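Local coordinates for protein mandelate racemase/muconate lactonizing enzyme (Roseovarius nubinhibens, PDB 2QDD) that is of unknown specific function but binds magnesium and, as a mandelate racemase/muconate lactonizing enzyme of the enolase superfamily, probably acts on a carboxylate substrate, at residues Ile219-Gln224 / Leu242-His247; Val264-Asn269 / Trp289-Glu294. All coordinates share one frame; numbering follows the deposited sequence.

Contact 1. Residues Ile219-Gln224 / Leu242-His247; sequences IEQPCQ and LDECLH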
# COMPACT_ATOMS: atom_id res chain seq x y z
N ILE A 219 -20.09 -17.88 -3.23
CA ILE A 219 -19.21 -18.66 -4.09
C ILE A 219 -18.11 -19.26 -3.24
O ILE A 219 -17.34 -18.53 -2.60
CB ILE A 219 -18.58 -17.80 -5.23
CG1 ILE A 219 -19.66 -17.05 -6.03
CG2 ILE A 219 -17.69 -18.65 -6.14
CD1 ILE A 219 -20.75 -17.94 -6.65
N GLU A 220 -18.04 -20.58 -3.23
CA GLU A 220 -17.06 -21.28 -2.41
C GLU A 220 -15.82 -21.60 -3.24
O GLU A 220 -15.91 -22.25 -4.28
CB GLU A 220 -17.65 -22.54 -1.80
CG GLU A 220 -16.79 -23.19 -0.72
CD GLU A 220 -17.26 -24.58 -0.33
OE1 GLU A 220 -18.50 -24.82 -0.30
OE2 GLU A 220 -16.40 -25.45 -0.06
N GLN A 221 -14.68 -21.09 -2.75
CA GLN A 221 -13.33 -21.40 -3.25
C GLN A 221 -13.23 -21.58 -4.78
O GLN A 221 -13.08 -22.70 -5.27
CB GLN A 221 -12.72 -22.57 -2.47
CG GLN A 221 -11.24 -22.84 -2.76
CD GLN A 221 -10.28 -22.11 -1.87
OE1 GLN A 221 -10.45 -22.09 -0.65
NE2 GLN A 221 -9.24 -21.54 -2.46
N PRO A 222 -13.33 -20.47 -5.54
CA PRO A 222 -13.38 -20.61 -6.99
C PRO A 222 -12.05 -21.08 -7.60
O PRO A 222 -12.05 -21.79 -8.60
CB PRO A 222 -13.76 -19.20 -7.47
CG PRO A 222 -13.33 -18.28 -6.39
CD PRO A 222 -13.42 -19.06 -5.10
N CYS A 223 -10.94 -20.71 -6.96
CA CYS A 223 -9.61 -20.95 -7.50
C CYS A 223 -8.72 -21.70 -6.50
O CYS A 223 -9.13 -21.95 -5.37
CB CYS A 223 -8.96 -19.63 -7.91
SG CYS A 223 -9.90 -18.67 -9.14
N GLN A 224 -7.52 -22.06 -6.93
CA GLN A 224 -6.68 -23.04 -6.23
C GLN A 224 -5.94 -22.44 -5.04
O GLN A 224 -5.68 -23.13 -4.04
CB GLN A 224 -5.67 -23.65 -7.21
CG GLN A 224 -5.69 -25.17 -7.27
CD GLN A 224 -5.70 -25.69 -8.70
OE1 GLN A 224 -4.95 -25.22 -9.56
NE2 GLN A 224 -6.57 -26.66 -8.97
N LEU A 242 -13.89 -19.11 1.54
CA LEU A 242 -12.65 -19.88 1.37
C LEU A 242 -12.67 -21.16 2.18
O LEU A 242 -13.40 -21.26 3.16
CB LEU A 242 -11.43 -19.04 1.74
CG LEU A 242 -11.17 -17.80 0.88
CD1 LEU A 242 -9.93 -17.11 1.39
CD2 LEU A 242 -11.01 -18.15 -0.59
N ASP A 243 -11.85 -22.14 1.77
CA ASP A 243 -11.87 -23.49 2.34
C ASP A 243 -10.50 -24.15 2.21
O ASP A 243 -9.69 -24.09 3.13
CB ASP A 243 -12.98 -24.33 1.68
CG ASP A 243 -13.14 -25.73 2.31
OD1 ASP A 243 -12.59 -26.00 3.40
OD2 ASP A 243 -13.84 -26.57 1.70
N GLU A 244 -10.23 -24.75 1.05
CA GLU A 244 -9.11 -25.70 0.91
C GLU A 244 -7.72 -25.07 0.95
O GLU A 244 -6.74 -25.77 1.23
CB GLU A 244 -9.28 -26.54 -0.35
CG GLU A 244 -10.46 -27.52 -0.29
CD GLU A 244 -11.74 -26.94 -0.89
OE1 GLU A 244 -11.79 -25.72 -1.15
OE2 GLU A 244 -12.71 -27.71 -1.09
N CYS A 245 -7.62 -23.77 0.67
CA CYS A 245 -6.33 -23.08 0.68
C CYS A 245 -5.85 -22.70 2.08
O CYS A 245 -4.74 -22.20 2.24
CB CYS A 245 -6.34 -21.85 -0.24
SG CYS A 245 -7.58 -20.58 0.14
N LEU A 246 -6.69 -22.94 3.09
CA LEU A 246 -6.43 -22.48 4.44
C LEU A 246 -5.91 -23.60 5.35
O LEU A 246 -6.69 -24.31 5.98
CB LEU A 246 -7.69 -21.87 5.04
CG LEU A 246 -8.38 -20.71 4.32
CD1 LEU A 246 -9.82 -20.67 4.77
CD2 LEU A 246 -7.68 -19.39 4.59
N HIS A 247 -4.60 -23.76 5.40
CA HIS A 247 -4.01 -24.93 6.05
C HIS A 247 -3.66 -24.67 7.51
O HIS A 247 -3.64 -25.61 8.31
CB HIS A 247 -2.78 -25.40 5.26
CG HIS A 247 -3.08 -25.81 3.86
ND1 HIS A 247 -3.75 -26.98 3.55
CD2 HIS A 247 -2.83 -25.20 2.68
CE1 HIS A 247 -3.89 -27.07 2.24
NE2 HIS A 247 -3.34 -26.01 1.68
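Three acidic side chains, Glu220, Asp243 and Glu244, converge where the two segments meet; with Asp196, beside Glu220 OE2, they bind Mg(2+) in this protein, although no metal occupies this chain. Glu220, extended with CG anti to the backbone N (chi1 -169°), brings OE2 to 3.3 Å from Asp243 OD2, the carboxylate planes turned 54° apart. Such close like charges are consistent with a site awaiting its cation; meanwhile Lys265 pairs with Glu220, Arg270 and Lys267 pair with Asp243, and Tyr59 hydrogen-bonds Glu244.

Behind the carboxylates, buried Gln221 positions the chain that carries two of them. Its side chain bends at chi2 (91°), so that Gln221 OE1 accepts a bond from Asp243 N in the carbonyl plane at 2.8 Å. Gln221 NE2 donates in the amide plane to Cys245 SG at 3.2 Å and, nearly straight, to Cys223 O at 2.9 Å. The amide's rotation is thereby fixed. Glu244 OE1 packs on Gln221 CG at 3.3 Å, and a type I turn runs from Asp243 to Leu246.

The contact joins the C-terminal ends of parallel strands 218-220 and 240-242, with Gln221 and Leu242 resting on helix 226-233 and Leu242 also reaching helix 249-258.

Contact 2. Residues Val264-Asn269 / Trp289-Glu294; sequences VKIKPN and WQMHIE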
# COMPACT_ATOMS: atom_id res chain seq x y z
N VAL A 264 -15.28 -18.37 5.87
CA VAL A 264 -14.44 -19.56 5.72
C VAL A 264 -15.17 -20.85 6.14
O VAL A 264 -16.08 -20.81 6.97
CB VAL A 264 -13.07 -19.45 6.47
CG1 VAL A 264 -12.30 -18.19 6.06
CG2 VAL A 264 -13.25 -19.52 7.99
N LYS A 265 -14.79 -21.97 5.54
CA LYS A 265 -15.05 -23.30 6.11
C LYS A 265 -13.94 -23.68 7.06
O LYS A 265 -12.77 -23.47 6.77
CB LYS A 265 -15.15 -24.36 5.01
CG LYS A 265 -16.37 -24.24 4.13
CD LYS A 265 -16.66 -25.56 3.44
CE LYS A 265 -18.10 -25.64 3.00
NZ LYS A 265 -18.32 -26.71 1.99
N ILE A 266 -14.32 -24.25 8.21
CA ILE A 266 -13.34 -24.82 9.13
C ILE A 266 -13.50 -26.34 9.22
O ILE A 266 -14.60 -26.84 9.49
CB ILE A 266 -13.43 -24.20 10.55
CG1 ILE A 266 -13.53 -22.67 10.46
CG2 ILE A 266 -12.21 -24.61 11.38
CD1 ILE A 266 -14.07 -22.06 11.71
N LYS A 267 -12.41 -27.05 8.96
CA LYS A 267 -12.40 -28.50 8.95
C LYS A 267 -11.20 -29.00 9.74
O LYS A 267 -10.07 -28.77 9.33
CB LYS A 267 -12.35 -29.04 7.52
CG LYS A 267 -13.56 -28.67 6.68
CD LYS A 267 -13.56 -29.36 5.36
CE LYS A 267 -14.48 -28.64 4.41
NZ LYS A 267 -14.43 -29.28 3.06
N PRO A 268 -11.45 -29.66 10.89
CA PRO A 268 -10.40 -30.13 11.81
C PRO A 268 -9.27 -30.94 11.16
O PRO A 268 -8.11 -30.74 11.50
CB PRO A 268 -11.18 -30.99 12.81
CG PRO A 268 -12.55 -30.44 12.80
CD PRO A 268 -12.80 -30.00 11.39
N ASN A 269 -9.61 -31.82 10.22
CA ASN A 269 -8.60 -32.60 9.50
C ASN A 269 -7.71 -31.78 8.55
O ASN A 269 -6.60 -32.20 8.25
CB ASN A 269 -9.23 -33.80 8.77
CG ASN A 269 -8.23 -34.95 8.58
OD1 ASN A 269 -7.69 -35.15 7.49
ND2 ASN A 269 -7.97 -35.71 9.64
N TRP A 289 -16.60 -13.02 10.23
CA TRP A 289 -16.76 -14.07 9.22
C TRP A 289 -18.00 -14.91 9.50
O TRP A 289 -18.40 -15.08 10.65
CB TRP A 289 -15.52 -14.98 9.19
CG TRP A 289 -14.34 -14.42 8.44
CD1 TRP A 289 -14.33 -13.34 7.60
CD2 TRP A 289 -13.00 -14.92 8.46
NE1 TRP A 289 -13.07 -13.14 7.10
CE2 TRP A 289 -12.23 -14.10 7.61
CE3 TRP A 289 -12.37 -15.99 9.11
CZ2 TRP A 289 -10.86 -14.31 7.39
CZ3 TRP A 289 -11.00 -16.20 8.90
CH2 TRP A 289 -10.27 -15.36 8.05
N GLN A 290 -18.60 -15.44 8.44
CA GLN A 290 -19.60 -16.48 8.58
C GLN A 290 -19.00 -17.82 8.15
O GLN A 290 -18.21 -17.86 7.22
CB GLN A 290 -20.81 -16.15 7.73
CG GLN A 290 -21.66 -15.03 8.30
CD GLN A 290 -23.01 -14.94 7.63
OE1 GLN A 290 -23.11 -14.93 6.41
NE2 GLN A 290 -24.06 -14.90 8.44
N MET A 291 -19.34 -18.90 8.85
CA MET A 291 -18.49 -20.09 8.87
C MET A 291 -19.29 -21.39 8.74
O MET A 291 -20.27 -21.58 9.44
CB MET A 291 -17.62 -20.12 10.13
CG MET A 291 -16.55 -19.02 10.20
SD MET A 291 -15.63 -18.95 11.74
CE MET A 291 -16.72 -18.01 12.81
N HIS A 292 -18.87 -22.27 7.82
CA HIS A 292 -19.32 -23.67 7.81
C HIS A 292 -18.34 -24.49 8.63
O HIS A 292 -17.14 -24.44 8.40
CB HIS A 292 -19.37 -24.25 6.39
CG HIS A 292 -20.37 -23.59 5.49
ND1 HIS A 292 -21.70 -23.94 5.48
CD2 HIS A 292 -20.22 -22.64 4.55
CE1 HIS A 292 -22.34 -23.21 4.59
NE2 HIS A 292 -21.46 -22.41 4.01
N ILE A 293 -18.85 -25.24 9.60
CA ILE A 293 -17.98 -26.06 10.45
C ILE A 293 -18.40 -27.53 10.37
O ILE A 293 -19.48 -27.92 10.81
CB ILE A 293 -17.92 -25.55 11.91
CG1 ILE A 293 -17.43 -24.09 11.95
CG2 ILE A 293 -17.03 -26.46 12.75
CD1 ILE A 293 -17.29 -23.48 13.33
N GLU A 294 -17.50 -28.33 9.80
CA GLU A 294 -17.76 -29.71 9.38
C GLU A 294 -16.40 -30.40 9.32
O GLU A 294 -15.38 -29.76 9.53
CB GLU A 294 -18.42 -29.72 8.00
CG GLU A 294 -17.62 -29.01 6.91
CD GLU A 294 -18.48 -28.63 5.72
OE1 GLU A 294 -19.52 -27.97 5.92
OE2 GLU A 294 -18.12 -29.01 4.59
O HOH W 1 -21.03 -27.21 3.78
O HOH W 2 -16.48 -31.19 4.25
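Val264 lays CG1 over one face of the Trp289 indole, 3.8 Å from the centroid of the six-membered ring, a CH-pi contact 16° off the ring normal. Its other methyl, CG2, touches Met291 CG. Further along this face, Ile266 CD1 meets Met291 SD at 3.5 Å and Ile293 CD1 at 3.9 Å; helix 274-287 packs on Ile266, Met291 and Ile293.

The backbones pair in parallel, with Lys265 opposite His292. Ile266 N donates to His292 O at 2.8 Å, nearly along the C=O axis; a similarly straight but longer bond, 3.3 Å, runs from Glu294 N to Ile266 O. His292 N reaches a lone pair of Val264 O, whereas the bond from Val264 N to Gln290 O is weak.

On the other face, Lys265 CG lies 3.8 Å from His292 CB, and His292 ND1 bonds Ala320 O. Glu294 forms a salt bridge with Lys265 NZ through OE2 at 3.5 Å, its hydrogen bond weak. One water donates to Glu294 OE1 and accepts weakly from Lys265 NZ; a second bridges OE2 and Lys267 NZ. Lys265 also pairs with Glu220, and Lys267 with Asp243 and, by a hydrogen bond, Tyr59.

Strands 263-266 and 290-293, joined through helix 274-287, form a beta-alpha-beta crossover of the TIM-barrel domain; Lys267, just after the sixth strand, is placed like the acid-base lysine of muconate lactonizing relatives, a role only inferred here.

How the contacts relate
From the N terminus, strand 218-220 leads through helix 226-233 to strand 240-242, and contact 1 closes that loop at the ends of the two strands. The chain then passes helix 249-258 into strand 263-266; after helix 274-287 it returns in strand 290-293, where contact 2 closes the second loop. The loops follow in series and neither nest nor cross. They meet within one parallel sheet, strand 240-242 bordering 263-266: Leu242 O lies 2.8 Å from Lys265 N, a probable hydrogen bond, and Leu246 packs on Val264. The salt bridge from Glu220 OE1 to Lys265 NZ, 3.0 Å, ties contact 2 to the Mg(2+) site of contact 1, consistent with consecutive barrel units sharing one polar pocket.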